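Local coordinates for protein BlEst2 (Bacillus licheniformis, PDB 6WPX) that probably hydrolyses ester bonds as a secreted lipase-type esterase, caught here in a propeptide form whose C-terminal domain is autoinhibitory, at residues A[406-414]-A[425-435]. Numbering follows the deposited sequence.
Sequences NVKASVRSI and KSLKPASINAL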
loop_
_atom_site.group_PDB
_atom_site.type_symbol
_atom_site.label_atom_id
_atom_site.label_comp_id
_atom_site.label_asym_id
_atom_site.label_seq_id
_atom_site.Cartn_x
_atom_site.Cartn_y
_atom_site.Cartn_z
ATOM N N ASN A 406 16.583 28.380 5.876
ATOM C CA ASN A 406 17.733 27.733 5.189
ATOM C C ASN A 406 17.297 26.379 4.609
ATOM O O ASN A 406 18.052 25.415 4.770
ATOM C CB ASN A 406 18.929 27.583 6.130
ATOM C CG ASN A 406 19.224 28.786 7.011
ATOM O OD1 ASN A 406 18.752 29.890 6.771
ATOM N ND2 ASN A 406 19.999 28.582 8.059
ATOM N N VAL A 407 16.179 26.341 3.887
ATOM C CA VAL A 407 15.627 25.055 3.380
ATOM C C VAL A 407 16.360 24.556 2.139
ATOM O O VAL A 407 16.356 25.243 1.134
ATOM C CB VAL A 407 14.113 25.101 3.094
ATOM C CG1 VAL A 407 13.639 23.781 2.503
ATOM C CG2 VAL A 407 13.278 25.491 4.296
ATOM N N LYS A 408 16.855 23.324 2.203
ATOM C CA LYS A 408 17.543 22.679 1.087
ATOM C C LYS A 408 16.762 21.417 0.684
ATOM O O LYS A 408 16.063 20.832 1.526
ATOM C CB LYS A 408 18.989 22.315 1.458
ATOM C CG LYS A 408 19.910 23.525 1.630
ATOM C CD LYS A 408 20.488 24.028 0.302
ATOM C CE LYS A 408 21.289 25.295 0.478
ATOM N NZ LYS A 408 21.644 25.904 -0.829
ATOM N N ALA A 409 16.863 21.023 -0.604
ATOM C CA ALA A 409 16.199 19.855 -1.166
ATOM C C ALA A 409 17.104 19.159 -2.158
ATOM O O ALA A 409 17.515 19.767 -3.141
ATOM C CB ALA A 409 14.913 20.261 -1.849
ATOM N N SER A 410 17.420 17.887 -1.904
ATOM C CA SER A 410 18.237 17.073 -2.812
ATOM C C SER A 410 17.310 16.017 -3.425
ATOM O O SER A 410 16.473 15.441 -2.722
ATOM C CB SER A 410 19.428 16.456 -2.086
ATOM O OG SER A 410 18.993 15.570 -1.070
ATOM N N VAL A 411 17.373 15.844 -4.737
ATOM C CA VAL A 411 16.500 14.933 -5.467
ATOM C C VAL A 411 17.205 13.653 -5.938
ATOM O O VAL A 411 18.280 13.729 -6.530
ATOM C CB VAL A 411 15.831 15.692 -6.643
ATOM C CG1 VAL A 411 14.995 14.758 -7.516
ATOM C CG2 VAL A 411 14.976 16.839 -6.120
ATOM N N ARG A 412 16.588 12.492 -5.668
ATOM C CA ARG A 412 16.989 11.155 -6.121
ATOM C C ARG A 412 15.763 10.621 -6.845
ATOM O O ARG A 412 14.651 10.788 -6.349
ATOM C CB ARG A 412 17.358 10.234 -4.953
ATOM C CG ARG A 412 18.771 10.459 -4.452
ATOM C CD ARG A 412 19.010 9.845 -3.078
ATOM N NE ARG A 412 20.217 10.420 -2.498
ATOM C CZ ARG A 412 21.422 9.873 -2.582
ATOM N NH1 ARG A 412 22.479 10.508 -2.094
ATOM N NH2 ARG A 412 21.582 8.689 -3.160
ATOM N N SER A 413 15.940 10.087 -8.053
ATOM C CA SER A 413 14.796 9.597 -8.800
ATOM C C SER A 413 15.095 8.323 -9.589
ATOM O O SER A 413 16.258 8.004 -9.862
ATOM C CB SER A 413 14.245 10.686 -9.719
ATOM O OG SER A 413 15.244 11.051 -10.652
ATOM N N ILE A 414 14.031 7.563 -9.890
ATOM C CA ILE A 414 14.080 6.367 -10.735
ATOM C C ILE A 414 12.920 6.472 -11.709
ATOM O O ILE A 414 11.793 6.755 -11.297
ATOM C CB ILE A 414 14.033 4.985 -10.000
ATOM C CG1 ILE A 414 15.089 4.860 -8.897
ATOM C CG2 ILE A 414 14.191 3.830 -11.002
ATOM C CD1 ILE A 414 14.781 3.728 -7.818
ATOM N N LYS A 425 18.650 8.830 -11.278
ATOM C CA LYS A 425 19.316 10.134 -11.139
ATOM C C LYS A 425 19.505 10.518 -9.688
ATOM O O LYS A 425 18.683 10.170 -8.828
ATOM C CB LYS A 425 18.468 11.247 -11.768
ATOM C CG LYS A 425 18.365 11.298 -13.271
ATOM C CD LYS A 425 17.404 12.434 -13.617
ATOM C CE LYS A 425 17.197 12.636 -15.092
ATOM N NZ LYS A 425 16.229 13.730 -15.358
ATOM N N SER A 426 20.558 11.314 -9.443
ATOM C CA SER A 426 20.836 11.886 -8.137
ATOM C C SER A 426 21.267 13.340 -8.372
ATOM O O SER A 426 22.096 13.586 -9.260
ATOM C CB SER A 426 21.940 11.109 -7.422
ATOM O OG SER A 426 22.080 11.615 -6.104
ATOM N N LEU A 427 20.675 14.299 -7.633
ATOM C CA LEU A 427 20.996 15.720 -7.775
ATOM C C LEU A 427 21.439 16.284 -6.434
ATOM O O LEU A 427 20.812 16.006 -5.403
ATOM C CB LEU A 427 19.821 16.568 -8.290
ATOM C CG LEU A 427 19.003 16.223 -9.536
ATOM C CD1 LEU A 427 18.317 17.457 -10.070
ATOM C CD2 LEU A 427 19.821 15.702 -10.654
ATOM N N LYS A 428 22.490 17.120 -6.460
ATOM C CA LYS A 428 23.037 17.761 -5.271
ATOM C C LYS A 428 21.989 18.660 -4.583
ATOM O O LYS A 428 21.063 19.122 -5.275
ATOM C CB LYS A 428 24.338 18.532 -5.585
ATOM C CG LYS A 428 24.162 19.870 -6.304
ATOM C CD LYS A 428 25.442 20.727 -6.220
ATOM C CE LYS A 428 25.394 21.936 -7.131
ATOM N NZ LYS A 428 24.267 22.857 -6.790
ATOM N N PRO A 429 22.136 18.939 -3.258
ATOM C CA PRO A 429 21.158 19.811 -2.579
ATOM C C PRO A 429 21.120 21.216 -3.158
ATOM O O PRO A 429 22.131 21.737 -3.611
ATOM C CB PRO A 429 21.646 19.838 -1.122
ATOM C CG PRO A 429 22.492 18.620 -0.975
ATOM C CD PRO A 429 23.166 18.470 -2.308
ATOM N N ALA A 430 19.935 21.795 -3.204
ATOM C CA ALA A 430 19.736 23.150 -3.709
ATOM C C ALA A 430 18.572 23.735 -2.913
ATOM O O ALA A 430 17.911 22.996 -2.184
ATOM C CB ALA A 430 19.395 23.108 -5.195
ATOM N N SER A 431 18.295 25.041 -3.070
ATOM C CA SER A 431 17.164 25.689 -2.397
ATOM C C SER A 431 15.831 25.252 -3.025
ATOM O O SER A 431 15.826 24.740 -4.150
ATOM C CB SER A 431 17.310 27.208 -2.454
ATOM O OG SER A 431 17.421 27.676 -3.789
ATOM N N ILE A 432 14.705 25.449 -2.291
ATOM C CA ILE A 432 13.332 25.119 -2.704
ATOM C C ILE A 432 12.932 25.768 -4.033
ATOM O O ILE A 432 12.285 25.112 -4.856
ATOM C CB ILE A 432 12.329 25.459 -1.558
ATOM C CG1 ILE A 432 12.461 24.483 -0.373
ATOM C CG2 ILE A 432 10.870 25.580 -2.032
ATOM C CD1 ILE A 432 12.351 22.964 -0.689
ATOM N N ASN A 433 13.302 27.058 -4.230
ATOM C CA ASN A 433 13.000 27.843 -5.440
ATOM C C ASN A 433 13.509 27.150 -6.701
ATOM O O ASN A 433 12.917 27.306 -7.778
ATOM C CB ASN A 433 13.589 29.253 -5.325
ATOM C CG ASN A 433 13.042 30.263 -6.311
ATOM O OD1 ASN A 433 11.933 30.136 -6.847
ATOM N ND2 ASN A 433 13.798 31.328 -6.534
ATOM N N ALA A 434 14.604 26.367 -6.548
ATOM C CA ALA A 434 15.202 25.597 -7.632
ATOM C C ALA A 434 14.578 24.198 -7.782
ATOM O O ALA A 434 14.702 23.612 -8.855
ATOM C CB ALA A 434 16.710 25.492 -7.452
ATOM N N LEU A 435 13.916 23.669 -6.730
ATOM C CA LEU A 435 13.307 22.328 -6.729
ATOM C C LEU A 435 12.321 22.083 -7.884
ATOM O O LEU A 435 12.432 21.052 -8.551
ATOM C CB LEU A 435 12.660 22.031 -5.361
ATOM C CG LEU A 435 11.954 20.682 -5.167
ATOM C CD1 LEU A 435 12.900 19.526 -5.373
ATOM C CD2 LEU A 435 11.311 20.593 -3.785
HETATM O O HOH W 1 18.497 18.279 -5.726
#
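Ala409 and Ala430 at one end, and Ser413 and Lys425 at the other, are doubly hydrogen-bonded pairs of two antiparallel strands whose axes run at 151°. At the first pair, Ala409 N to Ala430 O is 2.7 Å and nearly in line with the carbonyl, while Ala430 N reaches Ala409 O from above the carbonyl plane. Leu427 N donates to Val411 O, and between these bonded positions two residues, Lys428 and Pro429, are set against one, Ser410, a bulge in strand 425-431. A water fills the break, accepting from Val411 N at 2.9 Å and lying 2.7 Å from Lys428 O. The strands form the beta hairpin 407-431 at the edge of a five-stranded antiparallel sheet; strand 445-456 flanks 407-414 on its other side. Beyond the strand the chain enters a weakly bonded helical turn, from about Ile432, that packs on the face carrying Ala409 and Val411. There Leu435, CG anti to the backbone N (chi1 179°), sets CD1 tightly against Val411 CG2 at 3.5 Å, and Ile432 CD1 meets Ala409 CB at 3.9 Å. On the other face Ser426 OG sits 4.0 Å above the centre of the Arg412 guanidinium, and the arginine also touches Asn160 and Trp161. Replacing Arg412 by alanine would remove the guanidinium under Ser426 OG and would probably open a gap beside Asn160 and Trp161. Ser413 OG rests 3.4 Å from Lys425 CB.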